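PDB 5DE0: deferrochelatase, which binds heme b and probably acts as a dye-decolorizing peroxidase of the DyP-type family. Local coordinates for residues I231-L236 against F249-H254. Sequence-based numbering, arbitrary orientation.
Sequences IVRHSL and FIAYCH. With HEM (protoporphyrin IX containing Fe), chain F.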
ATOM      1  N   ILE B 231      -8.674 -26.186  -3.872  1.00 25.49           N
ATOM      2  CA  ILE B 231      -7.482 -25.478  -3.417  1.00 23.96           C
ATOM      3  C   ILE B 231      -7.857 -24.496  -2.315  1.00 24.41           C
ATOM      4  O   ILE B 231      -9.020 -24.118  -2.179  1.00 23.29           O
ATOM      5  CB  ILE B 231      -6.790 -24.713  -4.564  1.00 22.75           C
ATOM      6  CG1 ILE B 231      -7.713 -23.625  -5.114  1.00 22.36           C
ATOM      7  CG2 ILE B 231      -6.359 -25.669  -5.668  1.00 23.80           C
ATOM      8  CD1 ILE B 231      -7.101 -22.826  -6.245  1.00 22.33           C
ATOM      9  N   VAL B 232      -6.868 -24.093  -1.525  1.00 22.68           N
ATOM     10  CA  VAL B 232      -7.076 -23.088  -0.494  1.00 21.98           C
ATOM     11  C   VAL B 232      -6.450 -21.769  -0.932  1.00 21.23           C
ATOM     12  O   VAL B 232      -5.228 -21.633  -0.965  1.00 20.37           O
ATOM     13  CB  VAL B 232      -6.480 -23.522   0.859  1.00 22.89           C
ATOM     14  CG1 VAL B 232      -6.625 -22.410   1.888  1.00 23.10           C
ATOM     15  CG2 VAL B 232      -7.151 -24.798   1.347  1.00 25.16           C
ATOM     16  N   ARG B 233      -7.296 -20.801  -1.273  1.00 21.63           N
ATOM     17  CA  ARG B 233      -6.826 -19.517  -1.781  1.00 20.62           C
ATOM     18  C   ARG B 233      -6.613 -18.497  -0.668  1.00 20.27           C
ATOM     19  O   ARG B 233      -7.406 -18.408   0.268  1.00 20.93           O
ATOM     20  CB  ARG B 233      -7.815 -18.961  -2.809  1.00 21.16           C
ATOM     21  CG  ARG B 233      -7.904 -19.768  -4.094  1.00 21.66           C
ATOM     22  CD  ARG B 233      -9.118 -19.360  -4.915  1.00 23.24           C
ATOM     23  NE  ARG B 233     -10.363 -19.834  -4.317  1.00 23.15           N
ATOM     24  CZ  ARG B 233     -11.547 -19.261  -4.502  1.00 23.54           C
ATOM     25  NH1 ARG B 233     -11.651 -18.180  -5.264  1.00 23.38           N
ATOM     26  NH2 ARG B 233     -12.627 -19.763  -3.918  1.00 23.72           N
ATOM     27  N   HIS B 234      -5.535 -17.729  -0.780  1.00 20.75           N
ATOM     28  CA  HIS B 234      -5.241 -16.661   0.171  1.00 19.45           C
ATOM     29  C   HIS B 234      -5.107 -15.330  -0.557  1.00 19.99           C
ATOM     30  O   HIS B 234      -4.465 -14.402  -0.064  1.00 19.52           O
ATOM     31  CB  HIS B 234      -3.963 -16.964   0.957  1.00 19.53           C
ATOM     32  CG  HIS B 234      -4.194 -17.742   2.213  1.00 20.91           C
ATOM     33  ND1 HIS B 234      -4.641 -17.155   3.377  1.00 19.13           N
ATOM     34  CD2 HIS B 234      -4.043 -19.058   2.490  1.00 19.58           C
ATOM     35  CE1 HIS B 234      -4.756 -18.077   4.317  1.00 20.51           C
ATOM     36  NE2 HIS B 234      -4.399 -19.241   3.805  1.00 20.56           N
ATOM     37  N   SER B 235      -5.716 -15.251  -1.735  1.00 19.05           N
ATOM     38  CA  SER B 235      -5.608 -14.073  -2.586  1.00 19.10           C
ATOM     39  C   SER B 235      -6.205 -12.840  -1.930  1.00 19.61           C
ATOM     40  O   SER B 235      -7.026 -12.939  -1.018  1.00 19.06           O
ATOM     41  CB  SER B 235      -6.295 -14.318  -3.928  1.00 19.13           C
ATOM     42  OG  SER B 235      -5.933 -15.576  -4.465  1.00 19.41           O
ATOM     43  N   LEU B 236      -5.786 -11.675  -2.411  1.00 20.42           N
ATOM     44  CA  LEU B 236      -6.253 -10.405  -1.882  1.00 20.10           C
ATOM     45  C   LEU B 236      -5.999  -9.301  -2.902  1.00 20.64           C
ATOM     46  O   LEU B 236      -4.958  -9.291  -3.558  1.00 20.11           O
ATOM     47  CB  LEU B 236      -5.554 -10.088  -0.559  1.00 22.40           C
ATOM     48  CG  LEU B 236      -6.402  -9.543   0.589  1.00 21.74           C
ATOM     49  CD1 LEU B 236      -7.633 -10.402   0.813  1.00 20.67           C
ATOM     50  CD2 LEU B 236      -5.569  -9.464   1.861  1.00 20.65           C
ATOM     51  N   PHE B 249      -3.160 -13.285  -6.789  1.00 19.29           N
ATOM     52  CA  PHE B 249      -3.666 -14.628  -6.591  1.00 18.56           C
ATOM     53  C   PHE B 249      -2.596 -15.517  -5.968  1.00 18.07           C
ATOM     54  O   PHE B 249      -1.453 -15.547  -6.422  1.00 18.10           O
ATOM     55  CB  PHE B 249      -4.156 -15.236  -7.906  1.00 19.78           C
ATOM     56  CG  PHE B 249      -4.728 -16.612  -7.746  1.00 18.80           C
ATOM     57  CD1 PHE B 249      -6.065 -16.784  -7.434  1.00 20.15           C
ATOM     58  CD2 PHE B 249      -3.923 -17.734  -7.885  1.00 21.49           C
ATOM     59  CE1 PHE B 249      -6.594 -18.046  -7.272  1.00 22.11           C
ATOM     60  CE2 PHE B 249      -4.448 -19.001  -7.723  1.00 20.67           C
ATOM     61  CZ  PHE B 249      -5.784 -19.155  -7.417  1.00 21.68           C
ATOM     62  N   ILE B 250      -2.981 -16.235  -4.920  1.00 20.52           N
ATOM     63  CA  ILE B 250      -2.112 -17.217  -4.290  1.00 17.69           C
ATOM     64  C   ILE B 250      -2.969 -18.349  -3.741  1.00 19.45           C
ATOM     65  O   ILE B 250      -4.055 -18.115  -3.207  1.00 18.93           O
ATOM     66  CB  ILE B 250      -1.252 -16.590  -3.166  1.00 17.76           C
ATOM     67  CG1 ILE B 250      -0.382 -17.651  -2.486  1.00 17.76           C
ATOM     68  CG2 ILE B 250      -2.126 -15.878  -2.147  1.00 18.05           C
ATOM     69  CD1 ILE B 250       0.532 -17.099  -1.404  1.00 17.92           C
ATOM     70  N   ALA B 251      -2.495 -19.580  -3.896  1.00 17.43           N
ATOM     71  CA  ALA B 251      -3.255 -20.740  -3.451  1.00 20.16           C
ATOM     72  C   ALA B 251      -2.345 -21.826  -2.891  1.00 20.07           C
ATOM     73  O   ALA B 251      -1.204 -21.985  -3.328  1.00 20.07           O
ATOM     74  CB  ALA B 251      -4.094 -21.295  -4.596  1.00 19.68           C
ATOM     75  N   TYR B 252      -2.861 -22.567  -1.918  1.00 20.19           N
ATOM     76  CA  TYR B 252      -2.147 -23.700  -1.346  1.00 20.65           C
ATOM     77  C   TYR B 252      -2.919 -24.981  -1.638  1.00 21.54           C
ATOM     78  O   TYR B 252      -4.150 -24.974  -1.667  1.00 22.31           O
ATOM     79  CB  TYR B 252      -1.961 -23.522   0.163  1.00 20.62           C
ATOM     80  CG  TYR B 252      -1.030 -22.392   0.552  1.00 19.92           C
ATOM     81  CD1 TYR B 252      -1.467 -21.073   0.557  1.00 19.47           C
ATOM     82  CD2 TYR B 252       0.282 -22.648   0.927  1.00 20.00           C
ATOM     83  CE1 TYR B 252      -0.620 -20.041   0.915  1.00 18.56           C
ATOM     84  CE2 TYR B 252       1.134 -21.621   1.289  1.00 20.72           C
ATOM     85  CZ  TYR B 252       0.679 -20.321   1.280  1.00 19.24           C
ATOM     86  OH  TYR B 252       1.530 -19.301   1.640  1.00 19.00           O
ATOM     87  N   CYS B 253      -2.203 -26.077  -1.868  1.00 22.03           N
ATOM     88  CA  CYS B 253      -2.852 -27.357  -2.133  1.00 23.10           C
ATOM     89  C   CYS B 253      -1.942 -28.538  -1.814  1.00 24.56           C
ATOM     90  O   CYS B 253      -0.720 -28.443  -1.928  1.00 23.93           O
ATOM     91  CB  CYS B 253      -3.309 -27.435  -3.589  1.00 23.02           C
ATOM     92  SG  CYS B 253      -4.330 -28.874  -3.953  1.00 25.26           S
ATOM     93  N   HIS B 254      -2.551 -29.653  -1.418  1.00 24.78           N
ATOM     94  CA  HIS B 254      -1.806 -30.854  -1.051  1.00 25.54           C
ATOM     95  C   HIS B 254      -1.134 -31.484  -2.266  1.00 25.10           C
ATOM     96  O   HIS B 254      -0.222 -32.298  -2.132  1.00 25.63           O
ATOM     97  CB  HIS B 254      -2.729 -31.872  -0.377  1.00 26.61           C
ATOM     98  CG  HIS B 254      -3.717 -32.503  -1.308  1.00 26.05           C
ATOM     99  ND1 HIS B 254      -4.951 -31.948  -1.573  1.00 26.24           N
ATOM    100  CD2 HIS B 254      -3.657 -33.644  -2.036  1.00 25.93           C
ATOM    101  CE1 HIS B 254      -5.605 -32.717  -2.424  1.00 26.27           C
ATOM    102  NE2 HIS B 254      -4.842 -33.754  -2.720  1.00 25.93           N
TER
HETATM  103  CHA HEM F 401     -13.690 -18.998  -7.635  1.00 24.51           C
HETATM  104  CHB HEM F 401      -9.313 -20.795  -8.706  1.00 23.66           C
HETATM  105  CHC HEM F 401      -7.988 -16.529 -10.633  1.00 23.49           C
HETATM  106  CHD HEM F 401     -12.006 -14.542  -8.783  1.00 24.63           C
HETATM  107  C1A HEM F 401     -12.623 -19.860  -7.759  1.00 24.82           C
HETATM  108  C2A HEM F 401     -12.585 -21.245  -7.334  1.00 25.10           C
HETATM  109  C3A HEM F 401     -11.377 -21.738  -7.627  1.00 24.49           C
HETATM  110  C4A HEM F 401     -10.606 -20.684  -8.251  1.00 23.72           C
HETATM  111  CMA HEM F 401     -10.873 -23.173  -7.359  1.00 23.93           C
HETATM  112  CAA HEM F 401     -13.746 -22.010  -6.661  1.00 24.63           C
HETATM  113  CBA HEM F 401     -14.398 -22.922  -7.699  1.00 26.60           C
HETATM  114  CGA HEM F 401     -15.633 -23.557  -7.123  1.00 26.68           C
HETATM  115  O1A HEM F 401     -16.688 -22.874  -7.070  1.00 26.84           O
HETATM  116  O2A HEM F 401     -15.559 -24.746  -6.722  1.00 27.26           O
HETATM  117  C1B HEM F 401      -8.613 -19.829  -9.392  1.00 23.33           C
HETATM  118  C2B HEM F 401      -7.370 -20.039 -10.100  1.00 23.47           C
HETATM  119  C3B HEM F 401      -6.988 -18.878 -10.631  1.00 23.67           C
HETATM  120  C4B HEM F 401      -7.985 -17.870 -10.289  1.00 22.62           C
HETATM  121  CMB HEM F 401      -6.603 -21.375 -10.213  1.00 22.57           C
HETATM  122  CAB HEM F 401      -5.694 -18.723 -11.461  1.00 21.91           C
HETATM  123  CBB HEM F 401      -5.292 -17.549 -11.944  1.00 23.47           C
HETATM  124  C1C HEM F 401      -8.943 -15.600 -10.274  1.00 23.69           C
HETATM  125  C2C HEM F 401      -8.911 -14.176 -10.557  1.00 24.21           C
HETATM  126  C3C HEM F 401     -10.028 -13.631 -10.038  1.00 24.32           C
HETATM  127  C4C HEM F 401     -10.795 -14.696  -9.423  1.00 24.78           C
HETATM  128  CMC HEM F 401      -7.762 -13.473 -11.317  1.00 22.87           C
HETATM  129  CAC HEM F 401     -10.525 -12.163 -10.042  1.00 23.95           C
HETATM  130  CBC HEM F 401      -9.931 -11.156 -10.690  1.00 25.54           C
HETATM  131  C1D HEM F 401     -12.880 -15.544  -8.417  1.00 24.16           C
HETATM  132  C2D HEM F 401     -14.286 -15.362  -8.133  1.00 24.82           C
HETATM  133  C3D HEM F 401     -14.813 -16.756  -7.770  1.00 24.26           C
HETATM  134  C4D HEM F 401     -13.673 -17.640  -7.874  1.00 24.13           C
HETATM  135  CMD HEM F 401     -15.092 -14.047  -8.180  1.00 24.94           C
HETATM  136  CAD HEM F 401     -16.259 -17.131  -7.387  1.00 24.58           C
HETATM  137  CBD HEM F 401     -16.479 -16.958  -5.888  1.00 24.72           C
HETATM  138  CGD HEM F 401     -15.616 -17.929  -5.126  1.00 25.80           C
HETATM  139  O1D HEM F 401     -14.529 -17.515  -4.646  1.00 24.26           O
HETATM  140  O2D HEM F 401     -16.012 -19.116  -4.993  1.00 25.58           O
HETATM  141  NA  HEM F 401     -11.397 -19.552  -8.314  1.00 25.41           N
HETATM  142  NB  HEM F 401      -8.960 -18.496  -9.529  1.00 24.74           N
HETATM  143  NC  HEM F 401     -10.107 -15.878  -9.584  1.00 25.38           N
HETATM  144  ND  HEM F 401     -12.564 -16.889  -8.254  1.00 25.53           N
HETATM  145 FE   HEM F 401     -10.808 -17.709  -8.993  1.00 29.49          FE
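Arg233 leaves the edge strand of an antiparallel hairpin and reaches the heme. Its CB lies near the carbonyl oxygen of Ile250. CG, beside the backbone N (chi1 -67°), packs on the Phe249 ring and the Ala251 methyl. CD meets Phe249 CE1 at 3.7 Å. The chain then bends at chi3 (-73°), and NE comes over one pyrrole ring of the porphyrin. The guanidinium lays one face over HEM C1A. NH1 and NH2 both donate to the propionate oxygen HEM O1D, each at 3.0 Å, so two bent bonds grip one oxygen. NH1 also forms a salt bridge with Asp147, consistent with the distal Asp-Arg pair of DyP-type peroxidases. Phe249 turns a ring face to the same porphyrin, with CZ 3.2 Å from HEM C2B. Ile231 CD1 sits at the edge of the Phe249 ring and touches Ala251 CB. With Arg233, both line the heme pocket.

The backbones pair through Val232 and Tyr252: Tyr252 N donates to Val232 O at 2.7 Å, and Val232 N returns a bond to Tyr252 O. His234 N bonds to Ile250 O. There the pairing turns irregular: Ile250 N donates to Ser235 OG at 3.1 Å instead of His234 O, which accepts from Tyr21 OH.

Helix 155-161 packs against Val232, and helix 257-266 covers Ile231 and Cys253. Strand 172-181 pairs with the far edge of strand 247-253 in the C-terminal ferredoxin-like half.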